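PDB 3FPW: extracellular haem-binding protein from Streptomyces reticuli, which binds and probably degrades haem outside the cell, and as an oligomer interacts with its cognate two-component sensor kinase. Local coordinates for residues Glu82-Asp94 and Thr99-Gln111. Residues are numbered along the deposited sequence; the frame is centred on the assembly and turned at random.
Sequences EKDGRHVSVAVVD and TLVTLRGDGAGPQ. With PO4 (phosphate ion), chain F.
V92 and V101 form the hydrogen-bonded pair at the tight end of a β-hairpin, with V92 N donating to V101 O at 2.8 Å. Strands 89-94 and 99-104 run antiparallel, their axes 4.5 Å apart. A classic bulge interrupts the ladder: V92 O receives L100 N at 2.8 Å and, weakly, V101 N, so two residues face one. L100 CB lies 3.6 Å from V92 O, and its two methyls spread across D94, CD1 merely beside D94 OD1, which bonds to H64 as OD2 does to N96. A serine in place of L100 would probably leave the CB of D94 without this apolar cover. On one face, V90 and L103 lie against helix 67-83; on the other, S89 OG, near R104 CG, bonds to S112 of helix 112-126. T102 and R104 reach a second subunit, into which the sheet continues.

From S89 back toward H87 the pairing loosens. G105 N makes only a weak bond to V88 O (130°), and a type II turn, G105 to A108, follows. H87, its CG anti to the carbonyl carbon (chi1 -52°), brings ND1 to D106 O at 3.0 Å, but that oxygen sits 25° out of the ring plane. Water lies between H87 O and G109 N, and G107 N donates to a phosphate probably from the crystallisation liquor. The chemistry thus implies a backbone-zipped ladder, apolar on the V90-V92 face and mixed on the other, whose turn end relies on polar bonds to water, phosphate and neighbouring subunits.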
loop_
_atom_site.group_PDB
_atom_site.type_symbol
_atom_site.label_atom_id
_atom_site.label_comp_id
_atom_site.label_asym_id
_atom_site.label_seq_id
_atom_site.Cartn_x
_atom_site.Cartn_y
_atom_site.Cartn_z
ATOM N N GLU A 82 -21.908 -21.246 13.586
ATOM C CA GLU A 82 -22.077 -21.210 15.030
ATOM C C GLU A 82 -22.759 -22.464 15.545
ATOM O O GLU A 82 -22.434 -22.942 16.635
ATOM C CB GLU A 82 -22.876 -19.978 15.449
ATOM C CG GLU A 82 -22.074 -18.697 15.433
ATOM C CD GLU A 82 -22.931 -17.492 15.753
ATOM O OE1 GLU A 82 -22.369 -16.408 15.971
ATOM O OE2 GLU A 82 -24.168 -17.634 15.773
ATOM N N LYS A 83 -23.693 -22.987 14.752
ATOM C CA LYS A 83 -24.438 -24.223 15.104
ATOM C C LYS A 83 -23.466 -25.378 15.292
ATOM O O LYS A 83 -23.686 -26.274 16.135
ATOM C CB LYS A 83 -25.429 -24.575 13.980
ATOM C CG LYS A 83 -26.522 -25.591 14.361
ATOM C CD LYS A 83 -27.553 -25.790 13.222
ATOM C CE LYS A 83 -28.013 -24.450 12.611
ATOM N NZ LYS A 83 -29.141 -24.595 11.621
ATOM N N ASP A 84 -22.388 -25.352 14.507
ATOM C CA ASP A 84 -21.366 -26.398 14.518
ATOM C C ASP A 84 -20.201 -26.097 15.439
ATOM O O ASP A 84 -19.241 -26.862 15.503
ATOM C CB ASP A 84 -20.809 -26.591 13.118
ATOM C CG ASP A 84 -21.822 -27.147 12.160
ATOM O OD1 ASP A 84 -22.970 -27.446 12.582
ATOM O OD2 ASP A 84 -21.457 -27.288 10.982
ATOM N N GLY A 85 -20.279 -24.993 16.157
ATOM C CA GLY A 85 -19.195 -24.592 17.043
ATOM C C GLY A 85 -17.973 -24.074 16.308
ATOM O O GLY A 85 -16.848 -24.180 16.821
ATOM N N ARG A 86 -18.177 -23.552 15.099
ATOM C CA ARG A 86 -17.094 -22.967 14.310
ATOM C C ARG A 86 -17.095 -21.447 14.442
ATOM O O ARG A 86 -18.121 -20.836 14.761
ATOM C CB ARG A 86 -17.176 -23.374 12.824
ATOM C CG ARG A 86 -16.250 -24.532 12.407
ATOM C CD ARG A 86 -16.542 -25.745 13.247
ATOM N NE ARG A 86 -15.675 -26.910 13.021
ATOM C CZ ARG A 86 -16.026 -27.957 12.287
ATOM N NH1 ARG A 86 -17.195 -27.956 11.646
ATOM N NH2 ARG A 86 -15.207 -29.008 12.178
ATOM N N HIS A 87 -15.934 -20.853 14.197
ATOM C CA HIS A 87 -15.742 -19.415 14.382
ATOM C C HIS A 87 -15.230 -18.830 13.085
ATOM O O HIS A 87 -14.097 -19.086 12.720
ATOM C CB HIS A 87 -14.698 -19.217 15.481
ATOM C CG HIS A 87 -15.031 -19.964 16.723
ATOM N ND1 HIS A 87 -15.949 -19.500 17.635
ATOM C CD2 HIS A 87 -14.614 -21.170 17.180
ATOM C CE1 HIS A 87 -16.070 -20.379 18.619
ATOM N NE2 HIS A 87 -15.274 -21.401 18.362
ATOM N N VAL A 88 -16.074 -18.085 12.370
ATOM C CA VAL A 88 -15.741 -17.712 10.992
ATOM C C VAL A 88 -15.965 -16.237 10.782
ATOM O O VAL A 88 -16.673 -15.591 11.559
ATOM C CB VAL A 88 -16.579 -18.482 9.950
ATOM C CG1 VAL A 88 -16.360 -20.010 10.108
ATOM C CG2 VAL A 88 -18.095 -18.099 10.004
ATOM N N SER A 89 -15.335 -15.696 9.748
ATOM C CA SER A 89 -15.724 -14.409 9.215
ATOM C C SER A 89 -16.448 -14.655 7.905
ATOM O O SER A 89 -16.172 -15.645 7.198
ATOM C CB SER A 89 -14.503 -13.498 8.953
ATOM O OG SER A 89 -13.815 -13.157 10.149
ATOM N N VAL A 90 -17.344 -13.737 7.552
ATOM C CA VAL A 90 -18.159 -13.892 6.353
ATOM C C VAL A 90 -18.170 -12.564 5.610
ATOM O O VAL A 90 -18.266 -11.494 6.218
ATOM C CB VAL A 90 -19.616 -14.327 6.699
ATOM C CG1 VAL A 90 -20.441 -14.520 5.427
ATOM C CG2 VAL A 90 -19.606 -15.624 7.494
ATOM N N ALA A 91 -18.045 -12.630 4.292
ATOM C CA ALA A 91 -18.146 -11.413 3.485
ATOM C C ALA A 91 -19.103 -11.632 2.350
ATOM O O ALA A 91 -19.114 -12.722 1.749
ATOM C CB ALA A 91 -16.793 -11.018 2.922
ATOM N N VAL A 92 -19.846 -10.582 1.983
ATOM C CA VAL A 92 -20.598 -10.630 0.728
ATOM C C VAL A 92 -20.056 -9.517 -0.164
ATOM O O VAL A 92 -19.997 -8.358 0.253
ATOM C CB VAL A 92 -22.118 -10.448 0.958
ATOM C CG1 VAL A 92 -22.893 -10.455 -0.358
ATOM C CG2 VAL A 92 -22.660 -11.521 1.932
ATOM N N VAL A 93 -19.621 -9.886 -1.366
ATOM C CA VAL A 93 -18.991 -8.952 -2.295
ATOM C C VAL A 93 -19.820 -8.888 -3.591
ATOM O O VAL A 93 -20.211 -9.903 -4.168
ATOM C CB VAL A 93 -17.515 -9.375 -2.594
ATOM C CG1 VAL A 93 -16.895 -8.493 -3.688
ATOM C CG2 VAL A 93 -16.661 -9.333 -1.313
ATOM N N ASP A 94 -20.126 -7.679 -4.032
ATOM C CA ASP A 94 -20.892 -7.472 -5.256
ATOM C C ASP A 94 -20.065 -7.855 -6.492
ATOM O O ASP A 94 -18.829 -7.809 -6.480
ATOM C CB ASP A 94 -21.255 -5.967 -5.339
ATOM C CG ASP A 94 -22.387 -5.687 -6.320
ATOM O OD1 ASP A 94 -23.550 -5.571 -5.852
ATOM O OD2 ASP A 94 -22.125 -5.625 -7.546
ATOM N N THR A 99 -17.266 -4.664 -1.460
ATOM C CA THR A 99 -17.769 -5.416 -0.309
ATOM C C THR A 99 -19.055 -4.772 0.162
ATOM O O THR A 99 -19.107 -3.565 0.361
ATOM C CB THR A 99 -16.756 -5.429 0.836
ATOM O OG1 THR A 99 -15.556 -6.068 0.373
ATOM C CG2 THR A 99 -17.289 -6.188 2.041
ATOM N N LEU A 100 -20.096 -5.581 0.323
ATOM C CA LEU A 100 -21.412 -5.119 0.781
ATOM C C LEU A 100 -21.641 -5.374 2.264
ATOM O O LEU A 100 -22.235 -4.548 2.955
ATOM C CB LEU A 100 -22.519 -5.849 0.021
ATOM C CG LEU A 100 -22.508 -5.726 -1.497
ATOM C CD1 LEU A 100 -23.782 -6.393 -2.015
ATOM C CD2 LEU A 100 -22.450 -4.281 -1.942
ATOM N N VAL A 101 -21.165 -6.520 2.756
ATOM C CA VAL A 101 -21.335 -6.901 4.157
ATOM C C VAL A 101 -20.099 -7.655 4.621
ATOM O O VAL A 101 -19.586 -8.498 3.885
ATOM C CB VAL A 101 -22.547 -7.871 4.352
ATOM C CG1 VAL A 101 -22.594 -8.407 5.806
ATOM C CG2 VAL A 101 -23.843 -7.181 4.015
ATOM N N THR A 102 -19.631 -7.358 5.824
ATOM C CA THR A 102 -18.682 -8.246 6.510
ATOM C C THR A 102 -19.143 -8.470 7.917
ATOM O O THR A 102 -19.703 -7.563 8.565
ATOM C CB THR A 102 -17.240 -7.689 6.567
ATOM O OG1 THR A 102 -17.222 -6.435 7.271
ATOM C CG2 THR A 102 -16.680 -7.525 5.176
ATOM N N LEU A 103 -18.890 -9.685 8.411
ATOM C CA LEU A 103 -19.240 -10.037 9.779
ATOM C C LEU A 103 -18.082 -10.849 10.315
ATOM O O LEU A 103 -17.716 -11.872 9.714
ATOM C CB LEU A 103 -20.483 -10.909 9.782
ATOM C CG LEU A 103 -21.789 -10.339 9.233
ATOM C CD1 LEU A 103 -22.853 -11.456 9.287
ATOM C CD2 LEU A 103 -22.217 -9.133 10.056
ATOM N N ARG A 104 -17.483 -10.394 11.411
ATOM C CA ARG A 104 -16.380 -11.138 12.012
ATOM C C ARG A 104 -16.911 -11.962 13.194
ATOM O O ARG A 104 -17.246 -11.406 14.239
ATOM C CB ARG A 104 -15.285 -10.172 12.500
ATOM C CG ARG A 104 -14.009 -10.903 13.007
ATOM C CD ARG A 104 -13.072 -9.959 13.707
ATOM N NE ARG A 104 -12.644 -8.891 12.818
ATOM C CZ ARG A 104 -11.462 -8.831 12.214
ATOM N NH1 ARG A 104 -10.540 -9.786 12.426
ATOM N NH2 ARG A 104 -11.197 -7.800 11.406
ATOM N N GLY A 105 -16.974 -13.278 13.023
ATOM C CA GLY A 105 -17.430 -14.155 14.105
ATOM C C GLY A 105 -16.642 -14.055 15.396
ATOM O O GLY A 105 -15.435 -13.840 15.397
ATOM N N ASP A 106 -17.328 -14.248 16.523
ATOM C CA ASP A 106 -16.637 -14.300 17.805
ATOM C C ASP A 106 -15.582 -15.395 17.755
ATOM O O ASP A 106 -15.894 -16.526 17.405
ATOM C CB ASP A 106 -17.630 -14.614 18.934
ATOM C CG ASP A 106 -18.774 -13.579 19.053
ATOM O OD1 ASP A 106 -18.592 -12.405 18.675
ATOM O OD2 ASP A 106 -19.863 -13.948 19.550
ATOM N N GLY A 107 -14.342 -15.055 18.078
ATOM C CA GLY A 107 -13.284 -16.055 18.133
ATOM C C GLY A 107 -12.682 -16.420 16.786
ATOM O O GLY A 107 -11.814 -17.280 16.713
ATOM N N ALA A 108 -13.130 -15.767 15.721
ATOM C CA ALA A 108 -12.607 -16.101 14.389
ATOM C C ALA A 108 -11.137 -15.686 14.271
ATOM O O ALA A 108 -10.755 -14.626 14.784
ATOM C CB ALA A 108 -13.438 -15.433 13.315
ATOM N N GLY A 109 -10.308 -16.495 13.606
ATOM C CA GLY A 109 -8.897 -16.142 13.469
ATOM C C GLY A 109 -8.705 -14.827 12.735
ATOM O O GLY A 109 -9.541 -14.423 11.932
ATOM N N PRO A 110 -7.585 -14.139 13.001
ATOM C CA PRO A 110 -7.415 -12.802 12.473
ATOM C C PRO A 110 -7.170 -12.806 10.976
ATOM O O PRO A 110 -7.349 -11.777 10.321
ATOM C CB PRO A 110 -6.195 -12.275 13.222
ATOM C CG PRO A 110 -5.426 -13.494 13.638
ATOM C CD PRO A 110 -6.451 -14.595 13.818
ATOM N N GLN A 111 -6.777 -13.954 10.442
ATOM C CA GLN A 111 -6.560 -14.072 9.002
ATOM C C GLN A 111 -7.887 -14.249 8.261
ATOM O O GLN A 111 -7.950 -14.119 7.033
ATOM C CB GLN A 111 -5.666 -15.293 8.726
ATOM C CG GLN A 111 -6.403 -16.608 8.505
ATOM C CD GLN A 111 -7.197 -17.168 9.679
ATOM O OE1 GLN A 111 -8.040 -18.070 9.485
ATOM N NE2 GLN A 111 -6.980 -16.649 10.870
HETATM P P PO4 F . -14.090 -12.303 20.640
HETATM O O1 PO4 F . -14.259 -13.364 21.711
HETATM O O2 PO4 F . -13.067 -11.264 21.065
HETATM O O3 PO4 F . -13.604 -12.944 19.354
HETATM O O4 PO4 F . -15.427 -11.628 20.406
HETATM O O HOH W 1 -19.984 -15.323 16.190
HETATM O O HOH W 2 -11.065 -19.188 13.161
#